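PDB 7A03: M32 carboxypeptidase from Chitinophagaceae bacterium, which probably removes amino acids one at a time from the C-terminal ends of peptides, as a metal-dependent carboxypeptidase of the M32 family. Local coordinates for residues E179-L184 with F486-L490; H236-T240 with E268-A272; Q10-Y14 with L70-L74. All blocks are in the same frame, centred on the assembly; numbering follows the deposited sequence.

Interaction 1 (E179-L184 with F486-L490); sequences EVKTAL and FSYFL
Phe486 pushes its ring into helix 179-184 as a knob, into a hole lined by Glu179, Val180, Ala183 and Leu184. Its CG lies anti to the backbone N (chi1 174°), which points the ring at that helix. The apolar contacts run round the ring. The backbone of Val180 (CA) lies over one face; Val180 CG2 is 3.7 Å from Phe486 CE1. The methyl of Ala183 and the branch point of Leu184 meet the edge, with Leu184 CG 3.9 Å from Phe486 CZ. One turn on, Leu490 CD2 packs 3.7 Å from Ala183 CB. Leu184 CD2 passes alongside Leu490 CD1, 4.1 Å away, the two side chains pointing opposite ways.

The polar link is indirect. One water accepts from Phe486 N at 2.9 Å and donates to Glu179 OE1. The extended Glu179 chain runs past the base of the ring, its carboxylate plane 21° from the ring plane.

Phe427 of helix 420-439 meets both Phe486 and Phe489 edge-to-face, and His359 of helix 358-374 touches Val180. The two segments run nearly parallel, at 28°. This is a knob-into-hole contact between two helices far apart in sequence, within the mostly helical M32 carboxypeptidase fold.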
loop_
_atom_site.group_PDB
_atom_site.type_symbol
_atom_site.label_atom_id
_atom_site.label_comp_id
_atom_site.label_asym_id
_atom_site.label_seq_id
_atom_site.Cartn_x
_atom_site.Cartn_y
_atom_site.Cartn_z
ATOM N N GLU A 179 2.610 13.523 15.852
ATOM C CA GLU A 179 1.682 14.465 15.233
ATOM C C GLU A 179 0.315 13.830 14.987
ATOM O O GLU A 179 -0.720 14.464 15.220
ATOM C CB GLU A 179 2.287 15.033 13.949
ATOM C CG GLU A 179 3.348 16.090 14.204
ATOM C CD GLU A 179 4.385 16.207 13.095
ATOM O OE1 GLU A 179 4.359 15.397 12.145
ATOM O OE2 GLU A 179 5.224 17.132 13.168
ATOM N N VAL A 180 0.289 12.588 14.505
ATOM C CA VAL A 180 -0.978 11.873 14.356
ATOM C C VAL A 180 -1.759 11.906 15.664
ATOM O O VAL A 180 -2.934 12.297 15.699
ATOM C CB VAL A 180 -0.748 10.430 13.860
ATOM C CG1 VAL A 180 -2.000 9.592 14.062
ATOM C CG2 VAL A 180 -0.330 10.418 12.401
ATOM N N LYS A 181 -1.112 11.518 16.764
ATOM C CA LYS A 181 -1.796 11.510 18.053
ATOM C C LYS A 181 -2.289 12.908 18.406
ATOM O O LYS A 181 -3.496 13.131 18.588
ATOM C CB LYS A 181 -0.875 10.967 19.149
ATOM C CG LYS A 181 -1.548 10.797 20.511
ATOM C CD LYS A 181 -1.448 12.067 21.359
ATOM C CE LYS A 181 -2.641 12.219 22.290
ATOM N NZ LYS A 181 -2.370 13.231 23.338
ATOM N N THR A 182 -1.369 13.874 18.446
ATOM C CA THR A 182 -1.695 15.164 19.048
ATOM C C THR A 182 -2.649 15.969 18.183
ATOM O O THR A 182 -3.339 16.845 18.704
ATOM C CB THR A 182 -0.426 16.001 19.290
ATOM O OG1 THR A 182 0.256 16.225 18.061
ATOM C CG2 THR A 182 0.519 15.284 20.256
ATOM N N ALA A 183 -2.726 15.684 16.884
ATOM C CA ALA A 183 -3.593 16.444 16.001
ATOM C C ALA A 183 -4.894 15.720 15.684
ATOM O O ALA A 183 -5.949 16.352 15.643
ATOM C CB ALA A 183 -2.863 16.774 14.694
ATOM N N LEU A 184 -4.863 14.403 15.475
ATOM C CA LEU A 184 -6.087 13.697 15.134
ATOM C C LEU A 184 -6.914 13.303 16.349
ATOM O O LEU A 184 -8.131 13.137 16.211
ATOM C CB LEU A 184 -5.797 12.460 14.278
ATOM C CG LEU A 184 -5.104 12.735 12.941
ATOM C CD1 LEU A 184 -5.013 11.426 12.148
ATOM C CD2 LEU A 184 -5.787 13.826 12.108
ATOM N N PHE A 486 3.283 15.906 7.874
ATOM C CA PHE A 486 1.928 15.528 8.244
ATOM C C PHE A 486 0.953 16.700 8.164
ATOM O O PHE A 486 -0.253 16.481 8.000
ATOM C CB PHE A 486 1.932 14.933 9.659
ATOM C CG PHE A 486 0.565 14.649 10.195
ATOM C CD1 PHE A 486 -0.130 13.520 9.782
ATOM C CD2 PHE A 486 -0.046 15.525 11.081
ATOM C CE1 PHE A 486 -1.398 13.256 10.248
ATOM C CE2 PHE A 486 -1.321 15.259 11.548
ATOM C CZ PHE A 486 -1.995 14.122 11.140
ATOM N N SER A 487 1.445 17.937 8.287
ATOM C CA SER A 487 0.566 19.104 8.255
ATOM C C SER A 487 -0.339 19.121 7.022
ATOM O O SER A 487 -1.490 19.580 7.084
ATOM C CB SER A 487 1.401 20.379 8.328
ATOM O OG SER A 487 2.315 20.454 7.247
ATOM N N TYR A 488 0.163 18.643 5.883
ATOM C CA TYR A 488 -0.665 18.627 4.683
ATOM C C TYR A 488 -1.899 17.750 4.875
ATOM O O TYR A 488 -3.031 18.153 4.540
ATOM C CB TYR A 488 0.157 18.124 3.500
ATOM C CG TYR A 488 1.176 19.091 2.935
ATOM C CD1 TYR A 488 2.476 19.111 3.404
ATOM C CD2 TYR A 488 0.839 19.954 1.899
ATOM C CE1 TYR A 488 3.414 19.975 2.865
ATOM C CE2 TYR A 488 1.767 20.823 1.349
ATOM C CZ TYR A 488 3.052 20.825 1.837
ATOM O OH TYR A 488 3.979 21.678 1.290
ATOM N N PHE A 489 -1.691 16.528 5.392
ATOM C CA PHE A 489 -2.822 15.658 5.680
ATOM C C PHE A 489 -3.748 16.307 6.699
ATOM O O PHE A 489 -4.974 16.233 6.563
ATOM C CB PHE A 489 -2.352 14.302 6.197
ATOM C CG PHE A 489 -3.468 13.335 6.416
ATOM C CD1 PHE A 489 -3.942 12.547 5.371
ATOM C CD2 PHE A 489 -4.060 13.218 7.655
ATOM C CE1 PHE A 489 -4.994 11.660 5.573
ATOM C CE2 PHE A 489 -5.117 12.331 7.860
ATOM C CZ PHE A 489 -5.577 11.548 6.816
ATOM N N LEU A 490 -3.177 16.963 7.720
ATOM C CA LEU A 490 -4.026 17.571 8.734
ATOM C C LEU A 490 -4.921 18.638 8.120
ATOM O O LEU A 490 -6.122 18.683 8.397
ATOM C CB LEU A 490 -3.201 18.143 9.885
ATOM C CG LEU A 490 -4.025 18.791 11.011
ATOM C CD1 LEU A 490 -5.019 17.800 11.583
ATOM C CD2 LEU A 490 -3.152 19.376 12.116
HETATM O O HOH W 1 5.297 15.747 9.895
#

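Interaction 2 (H236-T240 with E268-A272); sequences HPFTT and EGGHA
Thr239 and Glu268 meet where a short edge strand passes the helix of the HExxH motif. The side chain of Glu268 can be followed outward. Glu268 CB lies 3.5 Å from Thr239 OG1. The chain then bends at chi2 (-53°), which folds the carboxylate back along the 237-239 backbone. Glu268 CG runs beside the backbone, 4.0 Å from Phe238 O. Glu268 CD sits 3.6 Å from Phe238 CA. At the tip the two oxygens have different neighbours. Glu268 OE1 accepts a hydrogen bond of 2.8 Å from Thr239 OG1, through the anti lone pair, the one turned away from the other oxygen. Glu268 OE2 lies toward Pro237, 3.7 Å from Pro237 CB.

Thr239 also packs on the next turn of the helix. Thr239 OG1 is 3.4 Å from His271 CB. This OG1 sits beside the backbone N (chi1 -64°), which leaves CG2 anti to that N and sends the methyl to Ala272. There Thr239 CG2 is 3.9 Å from Ala272 CA. Val247 and Val249 of the neighbouring strand touch both Thr239 and Ala272. His267, the first histidine of the HExxH motif, and His296 meet the ring of His271.

His267, Glu268 and His271 match the HExxH pattern of zinc peptidases, although no metal is bound to the histidines here. By analogy with that family, Glu268 would be the general base and the histidines metal ligands. The chemistry of the contact then implies a second-shell role for Thr239: its hydroxyl donates one hydrogen bond to OE1 from the anti side and probably limits rotation of the group.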
loop_
_atom_site.group_PDB
_atom_site.type_symbol
_atom_site.label_atom_id
_atom_site.label_comp_id
_atom_site.label_asym_id
_atom_site.label_seq_id
_atom_site.Cartn_x
_atom_site.Cartn_y
_atom_site.Cartn_z
ATOM N N HIS A 236 -10.006 -10.086 -2.653
ATOM C CA HIS A 236 -9.390 -8.891 -2.081
ATOM C C HIS A 236 -8.847 -8.056 -3.229
ATOM O O HIS A 236 -7.919 -8.503 -3.933
ATOM C CB HIS A 236 -8.264 -9.269 -1.124
ATOM C CG HIS A 236 -8.725 -10.081 0.042
ATOM N ND1 HIS A 236 -8.527 -11.443 0.126
ATOM C CD2 HIS A 236 -9.409 -9.728 1.156
ATOM C CE1 HIS A 236 -9.053 -11.892 1.252
ATOM N NE2 HIS A 236 -9.586 -10.870 1.899
ATOM N N PRO A 237 -9.386 -6.870 -3.463
ATOM C CA PRO A 237 -8.914 -6.046 -4.581
ATOM C C PRO A 237 -7.409 -5.826 -4.558
ATOM O O PRO A 237 -6.798 -5.608 -3.507
ATOM C CB PRO A 237 -9.671 -4.732 -4.384
ATOM C CG PRO A 237 -10.960 -5.154 -3.727
ATOM C CD PRO A 237 -10.589 -6.310 -2.819
ATOM N N PHE A 238 -6.810 -5.855 -5.738
ATOM C CA PHE A 238 -5.383 -5.603 -5.875
ATOM C C PHE A 238 -5.083 -5.131 -7.290
ATOM O O PHE A 238 -5.931 -5.181 -8.181
ATOM C CB PHE A 238 -4.526 -6.837 -5.511
ATOM C CG PHE A 238 -4.668 -8.010 -6.468
ATOM C CD1 PHE A 238 -5.663 -8.959 -6.282
ATOM C CD2 PHE A 238 -3.811 -8.152 -7.534
ATOM C CE1 PHE A 238 -5.804 -10.056 -7.143
ATOM C CE2 PHE A 238 -3.931 -9.248 -8.399
ATOM C CZ PHE A 238 -4.942 -10.191 -8.204
ATOM N N THR A 239 -3.849 -4.662 -7.469
ATOM C CA THR A 239 -3.296 -4.272 -8.752
ATOM C C THR A 239 -2.032 -5.090 -8.972
ATOM O O THR A 239 -1.232 -5.271 -8.047
ATOM C CB THR A 239 -2.957 -2.763 -8.752
ATOM O OG1 THR A 239 -4.162 -2.011 -8.600
ATOM C CG2 THR A 239 -2.294 -2.343 -10.052
ATOM N N THR A 240 -1.848 -5.597 -10.195
ATOM C CA THR A 240 -0.643 -6.334 -10.546
ATOM C C THR A 240 -0.221 -5.944 -11.949
ATOM O O THR A 240 -1.057 -5.780 -12.845
ATOM C CB THR A 240 -0.854 -7.853 -10.437
ATOM O OG1 THR A 240 0.411 -8.531 -10.577
ATOM C CG2 THR A 240 -1.820 -8.371 -11.513
ATOM N N GLU A 268 -7.566 1.063 -6.626
ATOM C CA GLU A 268 -6.734 0.269 -7.526
ATOM C C GLU A 268 -6.382 1.044 -8.788
ATOM O O GLU A 268 -5.254 0.948 -9.277
ATOM C CB GLU A 268 -7.405 -1.062 -7.878
ATOM C CG GLU A 268 -7.772 -1.913 -6.678
ATOM C CD GLU A 268 -6.607 -2.168 -5.732
ATOM O OE1 GLU A 268 -5.458 -2.243 -6.179
ATOM O OE2 GLU A 268 -6.851 -2.281 -4.514
ATOM N N GLY A 269 -7.322 1.828 -9.320
ATOM C CA GLY A 269 -6.996 2.686 -10.438
ATOM C C GLY A 269 -5.770 3.534 -10.174
ATOM O O GLY A 269 -4.932 3.731 -11.060
ATOM N N GLY A 270 -5.648 4.057 -8.949
ATOM C CA GLY A 270 -4.490 4.899 -8.661
ATOM C C GLY A 270 -3.177 4.138 -8.759
ATOM O O GLY A 270 -2.194 4.615 -9.372
ATOM N N HIS A 271 -3.160 2.920 -8.189
ATOM C CA HIS A 271 -2.003 2.029 -8.398
ATOM C C HIS A 271 -1.750 1.781 -9.887
ATOM O O HIS A 271 -0.596 1.804 -10.366
ATOM C CB HIS A 271 -2.249 0.667 -7.758
ATOM C CG HIS A 271 -2.145 0.629 -6.263
ATOM N ND1 HIS A 271 -1.086 1.166 -5.557
ATOM C CD2 HIS A 271 -2.963 0.065 -5.344
ATOM C CE1 HIS A 271 -1.259 0.930 -4.265
ATOM N NE2 HIS A 271 -2.397 0.274 -4.108
ATOM N N ALA A 272 -2.820 1.493 -10.621
ATOM C CA ALA A 272 -2.670 1.030 -11.993
ATOM C C ALA A 272 -2.167 2.142 -12.897
ATOM O O ALA A 272 -1.361 1.892 -13.800
ATOM C CB ALA A 272 -3.982 0.467 -12.511
#

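Interaction 3 (Q10-Y14 with L70-L74); sequences QYAAY and LLHEL
This contact is a helix-helix packing near the N-terminus, joining the start of helix 9-37 to the end of helix 65-74. Gln10, Ala13 and Tyr14 receive the leucines of the second helix. The segments run roughly antiparallel, at 139°, and no hydrogen bond joins them; the contact is mainly apolar.

Leu70 spreads its two methyls over the first helix. Leu70 CD2 comes down on the backbone, 3.4 Å from Tyr14 N, and also touches Ala13 CB at 3.9 Å. Leu70 CD1 lies 3.7 Å from Gln10 O. Cutting Leu70 back to an alanine would probably open a gap between the helices and leave the Ala13-Tyr14 backbone without this apolar cover.

Leu74 makes the other large apolar contact. Leu74 CD2 meets the aliphatic part of Gln10, 3.4 Å from Gln10 CG. The same methyl lies at the edge of the Tyr11 ring. The other methyl, Leu74 CD1, rests 3.6 Å from Tyr14 CB.

The hydroxyls of both tyrosines are held by helix 82-100: Tyr11 OH bonds Asn87 and Tyr14 OH bonds Ser91. That helix also supplies Ile88, which touches both Tyr14 and Leu74. The CG of Tyr14 is anti to its amide nitrogen (chi1 158°), which carries the ring past Leu74 to Leu71. There Leu71 CD2 lies 3.6 Å from both Tyr14 CD1 and Tyr14 CE1.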
loop_
_atom_site.group_PDB
_atom_site.type_symbol
_atom_site.label_atom_id
_atom_site.label_comp_id
_atom_site.label_asym_id
_atom_site.label_seq_id
_atom_site.Cartn_x
_atom_site.Cartn_y
_atom_site.Cartn_z
ATOM N N GLN A 10 28.952 -4.247 -21.682
ATOM C CA GLN A 10 28.749 -4.689 -20.308
ATOM C C GLN A 10 27.416 -4.199 -19.743
ATOM O O GLN A 10 26.716 -4.951 -19.046
ATOM C CB GLN A 10 29.939 -4.251 -19.445
ATOM C CG GLN A 10 30.192 -2.731 -19.313
ATOM C CD GLN A 10 30.079 -1.947 -20.618
ATOM O OE1 GLN A 10 30.562 -2.385 -21.665
ATOM N NE2 GLN A 10 29.427 -0.788 -20.559
ATOM N N TYR A 11 27.038 -2.948 -20.020
ATOM C CA TYR A 11 25.723 -2.506 -19.567
ATOM C C TYR A 11 24.620 -3.302 -20.253
ATOM O O TYR A 11 23.616 -3.653 -19.620
ATOM C CB TYR A 11 25.536 -0.997 -19.759
ATOM C CG TYR A 11 24.262 -0.491 -19.118
ATOM C CD1 TYR A 11 24.233 -0.137 -17.780
ATOM C CD2 TYR A 11 23.083 -0.391 -19.853
ATOM C CE1 TYR A 11 23.060 0.303 -17.176
ATOM C CE2 TYR A 11 21.909 0.044 -19.264
ATOM C CZ TYR A 11 21.912 0.407 -17.929
ATOM O OH TYR A 11 20.753 0.837 -17.338
ATOM N N ALA A 12 24.796 -3.616 -21.545
ATOM C CA ALA A 12 23.805 -4.434 -22.232
ATOM C C ALA A 12 23.709 -5.822 -21.612
ATOM O O ALA A 12 22.620 -6.400 -21.554
ATOM C CB ALA A 12 24.116 -4.516 -23.730
ATOM N N ALA A 13 24.828 -6.360 -21.109
ATOM C CA ALA A 13 24.749 -7.667 -20.453
ATOM C C ALA A 13 24.013 -7.574 -19.122
ATOM O O ALA A 13 23.236 -8.473 -18.765
ATOM C CB ALA A 13 26.147 -8.266 -20.275
ATOM N N TYR A 14 24.235 -6.482 -18.381
ATOM C CA TYR A 14 23.447 -6.227 -17.175
ATOM C C TYR A 14 21.951 -6.173 -17.487
ATOM O O TYR A 14 21.129 -6.803 -16.804
ATOM C CB TYR A 14 23.927 -4.931 -16.522
ATOM C CG TYR A 14 22.916 -4.273 -15.617
ATOM C CD1 TYR A 14 22.678 -4.762 -14.336
ATOM C CD2 TYR A 14 22.217 -3.145 -16.032
ATOM C CE1 TYR A 14 21.747 -4.148 -13.488
ATOM C CE2 TYR A 14 21.296 -2.535 -15.209
ATOM C CZ TYR A 14 21.065 -3.031 -13.934
ATOM O OH TYR A 14 20.132 -2.393 -13.132
ATOM N N LEU A 70 29.506 -8.392 -12.708
ATOM C CA LEU A 70 29.105 -7.365 -13.664
ATOM C C LEU A 70 28.729 -6.061 -12.962
ATOM O O LEU A 70 29.115 -4.970 -13.398
ATOM C CB LEU A 70 27.923 -7.895 -14.465
ATOM C CG LEU A 70 27.489 -7.213 -15.755
ATOM C CD1 LEU A 70 28.662 -7.054 -16.706
ATOM C CD2 LEU A 70 26.401 -8.070 -16.374
ATOM N N LEU A 71 27.937 -6.148 -11.893
ATOM C CA LEU A 71 27.537 -4.935 -11.186
ATOM C C LEU A 71 28.748 -4.215 -10.613
ATOM O O LEU A 71 28.844 -2.983 -10.682
ATOM C CB LEU A 71 26.555 -5.281 -10.072
ATOM C CG LEU A 71 25.181 -5.702 -10.573
ATOM C CD1 LEU A 71 24.383 -6.335 -9.444
ATOM C CD2 LEU A 71 24.453 -4.497 -11.160
ATOM N N HIS A 72 29.688 -4.971 -10.047
ATOM C CA HIS A 72 30.886 -4.352 -9.488
ATOM C C HIS A 72 31.758 -3.721 -10.567
ATOM O O HIS A 72 32.386 -2.684 -10.323
ATOM C CB HIS A 72 31.648 -5.387 -8.664
ATOM C CG HIS A 72 31.093 -5.586 -7.288
ATOM N ND1 HIS A 72 31.080 -4.586 -6.339
ATOM C CD2 HIS A 72 30.535 -6.669 -6.698
ATOM C CE1 HIS A 72 30.536 -5.042 -5.226
ATOM N NE2 HIS A 72 30.198 -6.304 -5.415
ATOM N N GLU A 73 31.795 -4.312 -11.762
ATOM C CA GLU A 73 32.525 -3.700 -12.869
ATOM C C GLU A 73 31.841 -2.421 -13.340
ATOM O O GLU A 73 32.501 -1.407 -13.587
ATOM C CB GLU A 73 32.652 -4.699 -14.016
ATOM C CG GLU A 73 33.149 -4.111 -15.321
ATOM C CD GLU A 73 33.086 -5.113 -16.465
ATOM O OE1 GLU A 73 32.393 -6.146 -16.318
ATOM O OE2 GLU A 73 33.736 -4.871 -17.505
ATOM N N LEU A 74 30.514 -2.442 -13.443
ATOM C CA LEU A 74 29.781 -1.284 -13.931
ATOM C C LEU A 74 29.756 -0.144 -12.924
ATOM O O LEU A 74 29.566 1.014 -13.324
ATOM C CB LEU A 74 28.362 -1.702 -14.309
ATOM C CG LEU A 74 28.319 -2.460 -15.634
ATOM C CD1 LEU A 74 27.107 -3.378 -15.725
ATOM C CD2 LEU A 74 28.318 -1.445 -16.752
#

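Along the chain, interaction 3 closes first. Interaction 1 opens later, and interaction 2 is nested inside the long loop it closes. Interactions 1 and 2 have centres 27 Å apart, with nearest atoms about 15 Å apart. Interaction 3 is more remote, its centre 34 Å from that of interaction 2 and 45 Å from that of interaction 1. No two of them touch. Helix 9-37 gives a link: its start takes part in interaction 3, and further along Trp33 touches Phe238 of interaction 2. Interaction 2 joins the small three-stranded sheet to the probable catalytic helix, whereas interactions 1 and 3 pack helices farther from the chain centre.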